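Long-range contact in pentalenene synthase (Streptomyces chartreusis NRRL 3882, PDB 6Q4S), which probably cyclises farnesyl diphosphate to the bicyclic sesquiterpene alcohol 7-epi-alpha-eudesmol in a magnesium-dependent reaction: residues R6-P14 against Q302-L313. Numbering follows the deposited sequence.
Sequences RFDLPFDTP and QHWINGNYEWAL
Y309 presents its hydroxyl to the backbone of F7, whose N-H donates a nearly straight hydrogen bond (F7 N to Y309 OH 3.0 Å, 171°). The tyrosine reaches the extended 6-14 segment because chi1 (175°) swings CG away from the backbone N. Its ring lies between L313 CG on one face and F7 CB on the other, both offset toward the rim. L9 CD1 packs against the base of this ring, 3.6 Å from Y309 CD2. The same methyl lies 3.5 Å from N306 OD1, while N306 ND2 comes to 3.3 Å from T13 CG2, so the asparagine amide fits between the two loop side chains. F11 adds to the close-packed part: CE2 meets I305 CG2 at 3.8 Å and, across the ring, CD1 meets Q302 CG, both obliquely. T13 ends it, with OG1 in the plane of the H303 ring, at its edge, 3.5 Å from CD2. The protein is an all-helical class I terpene synthase; here the N-terminal loop runs antiparallel to helix 288-313, and F7, L9 and F11 also touch helix 252-284. F7 and Y309 further contact M222 of helix 206-228, which carries N223, a probable magnesium ligand whose side chain is about 7 Å from that of Y309. The margins are looser. Exposed R6 runs its CB and CG past the Y309 hydroxyl and lays one guanidinium face over L313 CD2. P14 barely touches the H303 imidazole. A water donates to T13 O (3.2 Å) and, weakly, to E310 OE2, linking the loop to a carboxylate that makes no direct contact with it.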
loop_
_atom_site.group_PDB
_atom_site.type_symbol
_atom_site.label_atom_id
_atom_site.label_comp_id
_atom_site.label_asym_id
_atom_site.label_seq_id
_atom_site.Cartn_x
_atom_site.Cartn_y
_atom_site.Cartn_z
ATOM N N ARG A 6 11.758 -34.534 -5.307
ATOM C CA ARG A 6 11.978 -33.893 -6.597
ATOM C C ARG A 6 10.590 -33.614 -7.129
ATOM O O ARG A 6 9.621 -34.282 -6.770
ATOM C CB ARG A 6 12.793 -34.822 -7.560
ATOM C CG ARG A 6 14.304 -34.541 -7.642
ATOM C CD ARG A 6 14.897 -33.885 -6.379
ATOM N NE ARG A 6 16.365 -33.912 -6.274
ATOM C CZ ARG A 6 17.068 -33.486 -5.208
ATOM N NH1 ARG A 6 16.473 -32.952 -4.142
ATOM N NH2 ARG A 6 18.396 -33.580 -5.207
ATOM N N PHE A 7 10.469 -32.604 -7.970
ATOM C CA PHE A 7 9.168 -32.342 -8.605
ATOM C C PHE A 7 9.494 -32.328 -10.075
ATOM O O PHE A 7 10.583 -31.856 -10.472
ATOM C CB PHE A 7 8.572 -30.968 -8.191
ATOM C CG PHE A 7 8.195 -30.861 -6.735
ATOM C CD1 PHE A 7 9.139 -30.557 -5.783
ATOM C CD2 PHE A 7 6.891 -31.081 -6.321
ATOM C CE1 PHE A 7 8.811 -30.449 -4.443
ATOM C CE2 PHE A 7 6.558 -30.969 -4.968
ATOM C CZ PHE A 7 7.519 -30.652 -4.049
ATOM N N ASP A 8 8.587 -32.834 -10.891
ATOM C CA ASP A 8 8.744 -32.624 -12.310
ATOM C C ASP A 8 7.680 -31.637 -12.766
ATOM O O ASP A 8 6.497 -31.970 -12.885
ATOM C CB ASP A 8 8.764 -33.926 -13.119
ATOM C CG ASP A 8 9.356 -33.707 -14.502
ATOM O OD1 ASP A 8 10.587 -33.382 -14.610
ATOM O OD2 ASP A 8 8.570 -33.800 -15.464
ATOM N N LEU A 9 8.138 -30.405 -12.996
ATOM C CA LEU A 9 7.266 -29.288 -13.316
ATOM C C LEU A 9 7.062 -29.235 -14.816
ATOM O O LEU A 9 7.989 -29.523 -15.530
ATOM C CB LEU A 9 7.952 -28.001 -12.811
ATOM C CG LEU A 9 8.253 -27.985 -11.293
ATOM C CD1 LEU A 9 8.925 -26.683 -10.816
ATOM C CD2 LEU A 9 6.934 -28.202 -10.553
ATOM N N PRO A 10 5.861 -28.873 -15.305
ATOM C CA PRO A 10 5.642 -28.711 -16.747
ATOM C C PRO A 10 5.965 -27.298 -17.273
ATOM O O PRO A 10 5.124 -26.687 -17.918
ATOM C CB PRO A 10 4.131 -28.967 -16.874
ATOM C CG PRO A 10 3.588 -28.347 -15.633
ATOM C CD PRO A 10 4.594 -28.720 -14.561
ATOM N N PHE A 11 7.129 -26.749 -16.950
ATOM C CA PHE A 11 7.526 -25.433 -17.458
ATOM C C PHE A 11 8.888 -25.631 -18.052
ATOM O O PHE A 11 9.620 -26.501 -17.622
ATOM C CB PHE A 11 7.622 -24.370 -16.333
ATOM C CG PHE A 11 6.404 -24.271 -15.471
ATOM C CD1 PHE A 11 5.212 -23.817 -15.982
ATOM C CD2 PHE A 11 6.448 -24.628 -14.121
ATOM C CE1 PHE A 11 4.073 -23.743 -15.187
ATOM C CE2 PHE A 11 5.314 -24.537 -13.332
ATOM C CZ PHE A 11 4.120 -24.085 -13.869
ATOM N N ASP A 12 9.221 -24.849 -19.066
ATOM C CA ASP A 12 10.602 -24.749 -19.569
ATOM C C ASP A 12 10.868 -23.245 -19.573
ATOM O O ASP A 12 10.083 -22.455 -20.149
ATOM C CB ASP A 12 10.720 -25.373 -20.979
ATOM C CG ASP A 12 12.141 -25.369 -21.507
ATOM O OD1 ASP A 12 13.085 -25.508 -20.696
ATOM O OD2 ASP A 12 12.314 -25.247 -22.743
ATOM N N THR A 13 11.940 -22.831 -18.921
ATOM C CA THR A 13 11.979 -21.433 -18.500
ATOM C C THR A 13 13.370 -20.860 -18.765
ATOM O O THR A 13 14.377 -21.455 -18.351
ATOM C CB THR A 13 11.391 -21.438 -17.027
ATOM O OG1 THR A 13 10.159 -20.737 -16.972
ATOM C CG2 THR A 13 12.327 -21.102 -16.000
ATOM N N PRO A 14 13.451 -19.690 -19.468
ATOM C CA PRO A 14 14.782 -19.119 -19.733
ATOM C C PRO A 14 15.559 -18.623 -18.508
ATOM O O PRO A 14 14.997 -18.358 -17.450
ATOM C CB PRO A 14 14.500 -17.981 -20.734
ATOM C CG PRO A 14 13.024 -17.746 -20.724
ATOM C CD PRO A 14 12.361 -18.983 -20.186
ATOM N N GLN A 302 5.338 -18.316 -13.980
ATOM C CA GLN A 302 6.101 -19.536 -14.301
ATOM C C GLN A 302 7.573 -19.383 -14.029
ATOM O O GLN A 302 8.256 -20.295 -13.515
ATOM C CB GLN A 302 5.917 -19.895 -15.764
ATOM C CG GLN A 302 4.483 -20.087 -16.223
ATOM C CD GLN A 302 4.360 -20.335 -17.758
ATOM O OE1 GLN A 302 5.284 -20.105 -18.529
ATOM N NE2 GLN A 302 3.221 -20.835 -18.166
ATOM N N HIS A 303 8.109 -18.214 -14.339
ATOM C CA HIS A 303 9.499 -17.992 -14.042
ATOM C C HIS A 303 9.776 -18.146 -12.569
ATOM O O HIS A 303 10.881 -18.588 -12.190
ATOM C CB HIS A 303 10.013 -16.606 -14.553
ATOM C CG HIS A 303 9.815 -16.386 -16.032
ATOM N ND1 HIS A 303 9.572 -15.145 -16.585
ATOM C CD2 HIS A 303 9.817 -17.263 -17.069
ATOM C CE1 HIS A 303 9.396 -15.272 -17.886
ATOM N NE2 HIS A 303 9.519 -16.550 -18.201
ATOM N N TRP A 304 8.814 -17.711 -11.729
ATOM C CA TRP A 304 9.038 -17.807 -10.312
ATOM C C TRP A 304 8.942 -19.275 -9.813
ATOM O O TRP A 304 9.795 -19.734 -9.052
ATOM C CB TRP A 304 8.106 -16.863 -9.532
ATOM C CG TRP A 304 8.891 -15.750 -9.102
ATOM C CD1 TRP A 304 9.010 -14.482 -9.725
ATOM C CD2 TRP A 304 9.835 -15.767 -8.051
ATOM N NE1 TRP A 304 9.946 -13.738 -9.075
ATOM C CE2 TRP A 304 10.475 -14.473 -8.042
ATOM C CE3 TRP A 304 10.204 -16.725 -7.096
ATOM C CZ2 TRP A 304 11.451 -14.134 -7.129
ATOM C CZ3 TRP A 304 11.203 -16.379 -6.156
ATOM C CH2 TRP A 304 11.800 -15.069 -6.183
ATOM N N ILE A 305 7.867 -19.949 -10.168
ATOM C CA ILE A 305 7.684 -21.341 -9.719
ATOM C C ILE A 305 8.855 -22.202 -10.212
ATOM O O ILE A 305 9.540 -22.847 -9.391
ATOM C CB ILE A 305 6.360 -21.947 -10.215
ATOM C CG1 ILE A 305 5.178 -21.183 -9.675
ATOM C CG2 ILE A 305 6.316 -23.429 -9.795
ATOM C CD1 ILE A 305 3.846 -21.525 -10.342
ATOM N N ASN A 306 9.193 -22.100 -11.511
ATOM C CA ASN A 306 10.253 -22.961 -12.075
ATOM C C ASN A 306 11.637 -22.582 -11.672
ATOM O O ASN A 306 12.469 -23.457 -11.257
ATOM C CB ASN A 306 10.143 -23.041 -13.556
ATOM C CG ASN A 306 10.786 -24.326 -14.105
ATOM O OD1 ASN A 306 10.457 -25.444 -13.681
ATOM N ND2 ASN A 306 11.706 -24.161 -15.044
ATOM N N GLY A 307 11.881 -21.269 -11.660
ATOM C CA GLY A 307 13.193 -20.764 -11.355
ATOM C C GLY A 307 13.559 -20.950 -9.921
ATOM O O GLY A 307 14.725 -21.211 -9.561
ATOM N N ASN A 308 12.580 -20.743 -9.050
ATOM C CA ASN A 308 12.838 -20.985 -7.637
ATOM C C ASN A 308 13.213 -22.473 -7.425
ATOM O O ASN A 308 14.140 -22.766 -6.725
ATOM C CB ASN A 308 11.637 -20.637 -6.740
ATOM C CG ASN A 308 11.962 -20.854 -5.247
ATOM O OD1 ASN A 308 12.789 -20.167 -4.660
ATOM N ND2 ASN A 308 11.395 -21.880 -4.689
ATOM N N TYR A 309 12.470 -23.359 -8.045
ATOM C CA TYR A 309 12.740 -24.799 -7.914
ATOM C C TYR A 309 14.161 -25.161 -8.367
ATOM O O TYR A 309 15.001 -25.743 -7.577
ATOM C CB TYR A 309 11.700 -25.601 -8.713
ATOM C CG TYR A 309 12.006 -27.077 -8.701
ATOM C CD1 TYR A 309 12.178 -27.770 -7.488
ATOM C CD2 TYR A 309 12.203 -27.783 -9.888
ATOM C CE1 TYR A 309 12.491 -29.119 -7.472
ATOM C CE2 TYR A 309 12.507 -29.145 -9.869
ATOM C CZ TYR A 309 12.651 -29.797 -8.658
ATOM O OH TYR A 309 12.966 -31.138 -8.623
ATOM N N GLU A 310 14.484 -24.717 -9.584
ATOM C CA GLU A 310 15.802 -25.041 -10.183
ATOM C C GLU A 310 16.875 -24.415 -9.421
ATOM O O GLU A 310 17.941 -25.002 -9.308
ATOM C CB GLU A 310 15.894 -24.682 -11.683
ATOM C CG GLU A 310 14.688 -25.126 -12.507
ATOM C CD GLU A 310 14.934 -26.418 -13.259
ATOM O OE1 GLU A 310 15.588 -27.284 -12.633
ATOM O OE2 GLU A 310 14.484 -26.545 -14.450
ATOM N N TRP A 311 16.657 -23.226 -8.848
ATOM C CA TRP A 311 17.710 -22.660 -7.955
ATOM C C TRP A 311 17.907 -23.493 -6.626
ATOM O O TRP A 311 19.019 -23.646 -6.097
ATOM C CB TRP A 311 17.351 -21.183 -7.601
ATOM C CG TRP A 311 18.138 -20.577 -6.529
ATOM C CD1 TRP A 311 19.408 -20.242 -6.586
ATOM C CD2 TRP A 311 17.669 -20.186 -5.222
ATOM N NE1 TRP A 311 19.813 -19.688 -5.393
ATOM C CE2 TRP A 311 18.758 -19.634 -4.545
ATOM C CE3 TRP A 311 16.427 -20.254 -4.568
ATOM C CZ2 TRP A 311 18.673 -19.154 -3.247
ATOM C CZ3 TRP A 311 16.335 -19.763 -3.295
ATOM C CH2 TRP A 311 17.460 -19.230 -2.633
ATOM N N ALA A 312 16.803 -23.954 -6.064
ATOM C CA ALA A 312 16.821 -24.700 -4.792
ATOM C C ALA A 312 17.645 -26.004 -4.926
ATOM O O ALA A 312 18.486 -26.274 -4.080
ATOM C CB ALA A 312 15.400 -24.985 -4.334
ATOM N N LEU A 313 17.454 -26.731 -6.020
ATOM C CA LEU A 313 18.287 -27.895 -6.397
ATOM C C LEU A 313 19.803 -27.715 -6.261
ATOM O O LEU A 313 20.487 -28.609 -5.787
ATOM C CB LEU A 313 17.990 -28.324 -7.831
ATOM C CG LEU A 313 16.596 -28.877 -8.091
ATOM C CD1 LEU A 313 16.456 -29.190 -9.574
ATOM C CD2 LEU A 313 16.314 -30.122 -7.242
HETATM O O HOH W 1 14.810 -23.750 -16.193
#